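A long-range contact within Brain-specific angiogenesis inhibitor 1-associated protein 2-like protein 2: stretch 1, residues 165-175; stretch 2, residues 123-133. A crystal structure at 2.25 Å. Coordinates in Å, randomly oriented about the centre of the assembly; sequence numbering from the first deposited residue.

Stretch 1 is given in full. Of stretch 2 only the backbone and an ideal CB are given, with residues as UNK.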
# COMPACT_ATOMS: atom_id res chain seq x y z
N ALA A 165 50.51 17.93 27.40
CA ALA A 165 49.45 18.88 27.08
C ALA A 165 48.90 18.61 25.67
O ALA A 165 47.69 18.60 25.46
CB ALA A 165 49.96 20.32 27.20
N GLN A 166 49.81 18.36 24.72
CA GLN A 166 49.45 18.04 23.35
C GLN A 166 48.64 16.75 23.24
O GLN A 166 47.70 16.65 22.43
CB GLN A 166 50.72 17.91 22.50
CG GLN A 166 51.54 19.17 22.45
CD GLN A 166 52.84 18.99 21.70
OE1 GLN A 166 53.19 17.88 21.28
NE2 GLN A 166 53.56 20.08 21.51
N MET A 167 48.99 15.77 24.06
CA MET A 167 48.25 14.52 24.10
C MET A 167 46.85 14.72 24.69
O MET A 167 45.90 14.08 24.25
CB MET A 167 49.01 13.43 24.85
CG MET A 167 48.41 12.05 24.67
SD MET A 167 49.54 10.71 25.06
CE MET A 167 48.54 9.26 24.73
N GLN A 168 46.72 15.60 25.68
CA GLN A 168 45.40 15.91 26.22
C GLN A 168 44.54 16.54 25.12
O GLN A 168 43.37 16.18 24.96
CB GLN A 168 45.50 16.87 27.41
CG GLN A 168 45.91 16.20 28.72
CD GLN A 168 45.94 17.17 29.89
OE1 GLN A 168 46.44 18.28 29.77
NE2 GLN A 168 45.40 16.74 31.03
N ALA A 169 45.13 17.47 24.38
CA ALA A 169 44.45 18.16 23.29
C ALA A 169 43.97 17.18 22.24
O ALA A 169 42.78 17.15 21.91
CB ALA A 169 45.36 19.19 22.66
N PHE A 170 44.90 16.39 21.71
CA PHE A 170 44.65 15.36 20.69
C PHE A 170 43.57 14.36 21.11
O PHE A 170 42.59 14.16 20.41
CB PHE A 170 45.96 14.64 20.36
CG PHE A 170 45.79 13.24 19.83
CD1 PHE A 170 45.73 12.15 20.69
CD2 PHE A 170 45.74 12.99 18.47
CE1 PHE A 170 45.60 10.87 20.22
CE2 PHE A 170 45.60 11.71 17.98
CZ PHE A 170 45.53 10.64 18.86
N VAL A 171 43.77 13.73 22.26
CA VAL A 171 42.82 12.78 22.81
C VAL A 171 41.43 13.39 22.98
O VAL A 171 40.42 12.74 22.73
CB VAL A 171 43.33 12.23 24.16
CG1 VAL A 171 42.36 12.56 25.28
CG2 VAL A 171 43.62 10.74 24.08
N SER A 172 41.39 14.65 23.40
CA SER A 172 40.12 15.33 23.65
C SER A 172 39.43 15.64 22.33
O SER A 172 38.20 15.52 22.20
CB SER A 172 40.37 16.62 24.42
OG SER A 172 39.18 17.39 24.53
N GLU A 173 40.23 16.03 21.34
CA GLU A 173 39.73 16.38 20.02
C GLU A 173 39.24 15.15 19.25
O GLU A 173 38.27 15.22 18.49
CB GLU A 173 40.83 17.10 19.23
CG GLU A 173 40.52 17.31 17.76
CD GLU A 173 39.32 18.22 17.52
OE1 GLU A 173 39.19 19.22 18.26
OE2 GLU A 173 38.52 17.93 16.59
N SER A 174 39.92 14.02 19.44
CA SER A 174 39.58 12.78 18.77
C SER A 174 38.23 12.25 19.20
O SER A 174 37.43 11.79 18.36
CB SER A 174 40.64 11.72 19.05
OG SER A 174 41.83 12.00 18.35
N LYS A 175 37.97 12.31 20.51
CA LYS A 175 36.71 11.85 21.08
C LYS A 175 35.53 12.67 20.54
O LYS A 175 34.47 12.12 20.25
CB LYS A 175 36.72 11.88 22.61
CG LYS A 175 35.53 11.13 23.23
CD LYS A 175 35.53 11.23 24.74
CE LYS A 175 34.43 10.38 25.36
NZ LYS A 175 34.77 9.93 26.75
N UNK A 123 44.11 5.61 11.97
CA UNK A 123 44.87 6.85 12.12
C UNK A 123 44.91 7.24 13.59
O UNK A 123 45.96 7.55 14.13
CB UNK A 123 44.26 7.97 11.28
N UNK A 124 43.74 7.22 14.23
CA UNK A 124 43.65 7.59 15.63
C UNK A 124 44.46 6.66 16.52
O UNK A 124 45.25 7.11 17.33
CB UNK A 124 42.19 7.60 16.08
N UNK A 125 44.25 5.35 16.39
CA UNK A 125 44.97 4.42 17.24
C UNK A 125 46.49 4.60 17.12
O UNK A 125 47.19 4.71 18.13
CB UNK A 125 44.58 2.98 16.89
N UNK A 126 46.98 4.63 15.89
CA UNK A 126 48.41 4.73 15.63
C UNK A 126 49.01 6.02 16.17
O UNK A 126 50.14 6.01 16.65
CB UNK A 126 48.68 4.63 14.13
N UNK A 127 48.28 7.13 16.11
CA UNK A 127 48.82 8.38 16.63
C UNK A 127 48.84 8.35 18.14
O UNK A 127 49.74 8.91 18.76
CB UNK A 127 48.01 9.58 16.13
N UNK A 128 47.84 7.71 18.74
CA UNK A 128 47.78 7.58 20.19
C UNK A 128 48.97 6.77 20.71
O UNK A 128 49.63 7.16 21.67
CB UNK A 128 46.46 6.92 20.61
N UNK A 129 49.24 5.64 20.05
CA UNK A 129 50.36 4.80 20.42
C UNK A 129 51.71 5.55 20.39
O UNK A 129 52.54 5.38 21.28
CB UNK A 129 50.41 3.59 19.48
N UNK A 130 51.92 6.39 19.38
CA UNK A 130 53.18 7.13 19.24
C UNK A 130 53.38 8.17 20.34
O UNK A 130 54.41 8.18 21.01
CB UNK A 130 53.23 7.82 17.87
N UNK A 131 52.39 9.05 20.49
CA UNK A 131 52.39 10.07 21.53
C UNK A 131 52.60 9.42 22.88
O UNK A 131 53.38 9.90 23.71
CB UNK A 131 51.09 10.87 21.52
N UNK A 132 51.88 8.32 23.10
CA UNK A 132 51.97 7.56 24.34
C UNK A 132 53.41 7.11 24.55
O UNK A 132 53.96 7.26 25.64
CB UNK A 132 51.02 6.36 24.32
N UNK A 133 54.01 6.57 23.50
CA UNK A 133 55.37 6.05 23.57
C UNK A 133 56.40 7.17 23.73
O UNK A 133 57.22 7.13 24.65
CB UNK A 133 55.68 5.23 22.32

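Both stretches are helical and run nearly antiparallel, at 164° with axes 10.5 Å apart at closest approach.

Position 123 points sideways, with nothing of stretch 1 near its CB; many residues would suit, and His 123 makes no contact with stretch 1. Position 124 also points sideways, but its CB lies 5.0 Å from Ser 174 OG and 5.3 Å from Phe 170 CZ, a gap that a long or aromatic side chain could cross. Tyr 124 (chi1 t) does so: its CD2 reaches 3.7 Å from Phe 170 CZ, the rings near parallel (11°) but slid apart, centroids 5.6 Å apart. Ser 174 OG lies at the ring edge, 3.3 Å from Tyr 124 CD2. A water links the helices, 2.8 Å from Tyr 124 OH and donating to Val 171 O at 2.7 Å.

Positions 125 and 126 point away, unconstrained by stretch 1: Glu 125 and Ile 126.

Position 127 points toward stretch 1, its CB 3.7 Å from Phe 170 CE2. A small residue would fit, as would a longer one able to run past the ring. Glu 127 extends with all chi angles near 180°, placing CD 3.1 Å from Phe 170 CE2.

Position 128 points sideways, its CB 4.1 Å from Phe 170 CE1 and 5.2 Å from Met 167 CE; these neighbours favour an apolar or aromatic side chain. Tyr 128 offers a ring face to Met 167 CE, 3.8 Å from the ring centroid and 17° off its normal, while Val 171 CG2 packs at the edge, 3.6 Å from Tyr 128 CE2.

Position 129 points away and 130 sideways, neither with stretch 1 within 5.5 Å of its ideal CB; Arg 129 and His 130 do not touch it.

Position 131 points toward stretch 1, its ideal CB 3.9 Å from Met 167 SD, with Phe 170 also near. A long side chain with an aliphatic stem would suit, as might an apolar one. Arg 131 lays CD over the Phe 170 ring, 4.1 Å from its centroid, and brings NH1 to 3.5 Å from Gln 166 CB. Its NE forms a salt bridge with Glu 127 OE1 at 2.9 Å; with 124 and 128, these two residues complete the hole holding Phe 170.

Position 132 points sideways, its ideal CB 3.8 Å from Met 167 CE, which suits a small apolar residue: Ala 132, whose CB packs there. Position 133 is out of reach: Ala 133.

Stretch 2 (123-133) HYEIEYRHRAA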
# COMPACT_ATOMS: atom_id res chain seq x y z
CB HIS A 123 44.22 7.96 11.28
CG HIS A 123 44.99 9.25 11.29
ND1 HIS A 123 44.78 10.23 12.24
CD2 HIS A 123 45.94 9.73 10.46
CE1 HIS A 123 45.58 11.26 11.99
NE2 HIS A 123 46.29 10.98 10.91
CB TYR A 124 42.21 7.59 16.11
CG TYR A 124 42.10 7.62 17.61
CD1 TYR A 124 41.75 6.48 18.32
CD2 TYR A 124 42.36 8.78 18.32
CE1 TYR A 124 41.66 6.51 19.70
CE2 TYR A 124 42.27 8.82 19.69
CZ TYR A 124 41.92 7.68 20.38
OH TYR A 124 41.84 7.73 21.76
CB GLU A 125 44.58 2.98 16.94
CG GLU A 125 44.86 2.05 18.10
CD GLU A 125 44.63 0.60 17.75
OE1 GLU A 125 43.71 0.31 16.94
OE2 GLU A 125 45.36 -0.25 18.29
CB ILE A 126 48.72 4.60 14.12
CG1 ILE A 126 50.21 4.34 13.91
CG2 ILE A 126 48.29 5.85 13.38
CD1 ILE A 126 50.60 4.16 12.46
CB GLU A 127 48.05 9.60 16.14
CG GLU A 127 48.62 10.90 16.70
CD GLU A 127 48.06 12.17 16.07
OE1 GLU A 127 48.48 13.26 16.50
OE2 GLU A 127 47.22 12.09 15.14
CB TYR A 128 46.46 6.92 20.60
CG TYR A 128 46.28 6.77 22.10
CD1 TYR A 128 46.84 5.70 22.78
CD2 TYR A 128 45.54 7.69 22.82
CE1 TYR A 128 46.67 5.55 24.14
CE2 TYR A 128 45.36 7.56 24.18
CZ TYR A 128 45.93 6.48 24.83
OH TYR A 128 45.76 6.34 26.18
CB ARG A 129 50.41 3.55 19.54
CG ARG A 129 49.91 2.24 20.20
CD ARG A 129 48.38 2.07 20.19
NE ARG A 129 47.77 2.25 21.51
CZ ARG A 129 47.36 1.26 22.29
NH1 ARG A 129 46.82 1.53 23.48
NH2 ARG A 129 47.48 -0.00 21.90
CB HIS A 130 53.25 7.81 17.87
CG HIS A 130 53.50 6.86 16.75
ND1 HIS A 130 53.29 5.50 16.86
CD2 HIS A 130 53.91 7.07 15.48
CE1 HIS A 130 53.58 4.91 15.71
NE2 HIS A 130 53.96 5.84 14.85
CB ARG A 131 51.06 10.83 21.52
CG ARG A 131 50.86 11.68 20.29
CD ARG A 131 49.57 12.49 20.36
NE ARG A 131 49.46 13.39 19.21
CZ ARG A 131 49.92 14.64 19.21
NH1 ARG A 131 50.50 15.15 20.28
NH2 ARG A 131 49.79 15.38 18.12
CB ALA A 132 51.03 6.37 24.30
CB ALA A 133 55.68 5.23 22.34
O HOH W 1 40.30 10.04 22.30
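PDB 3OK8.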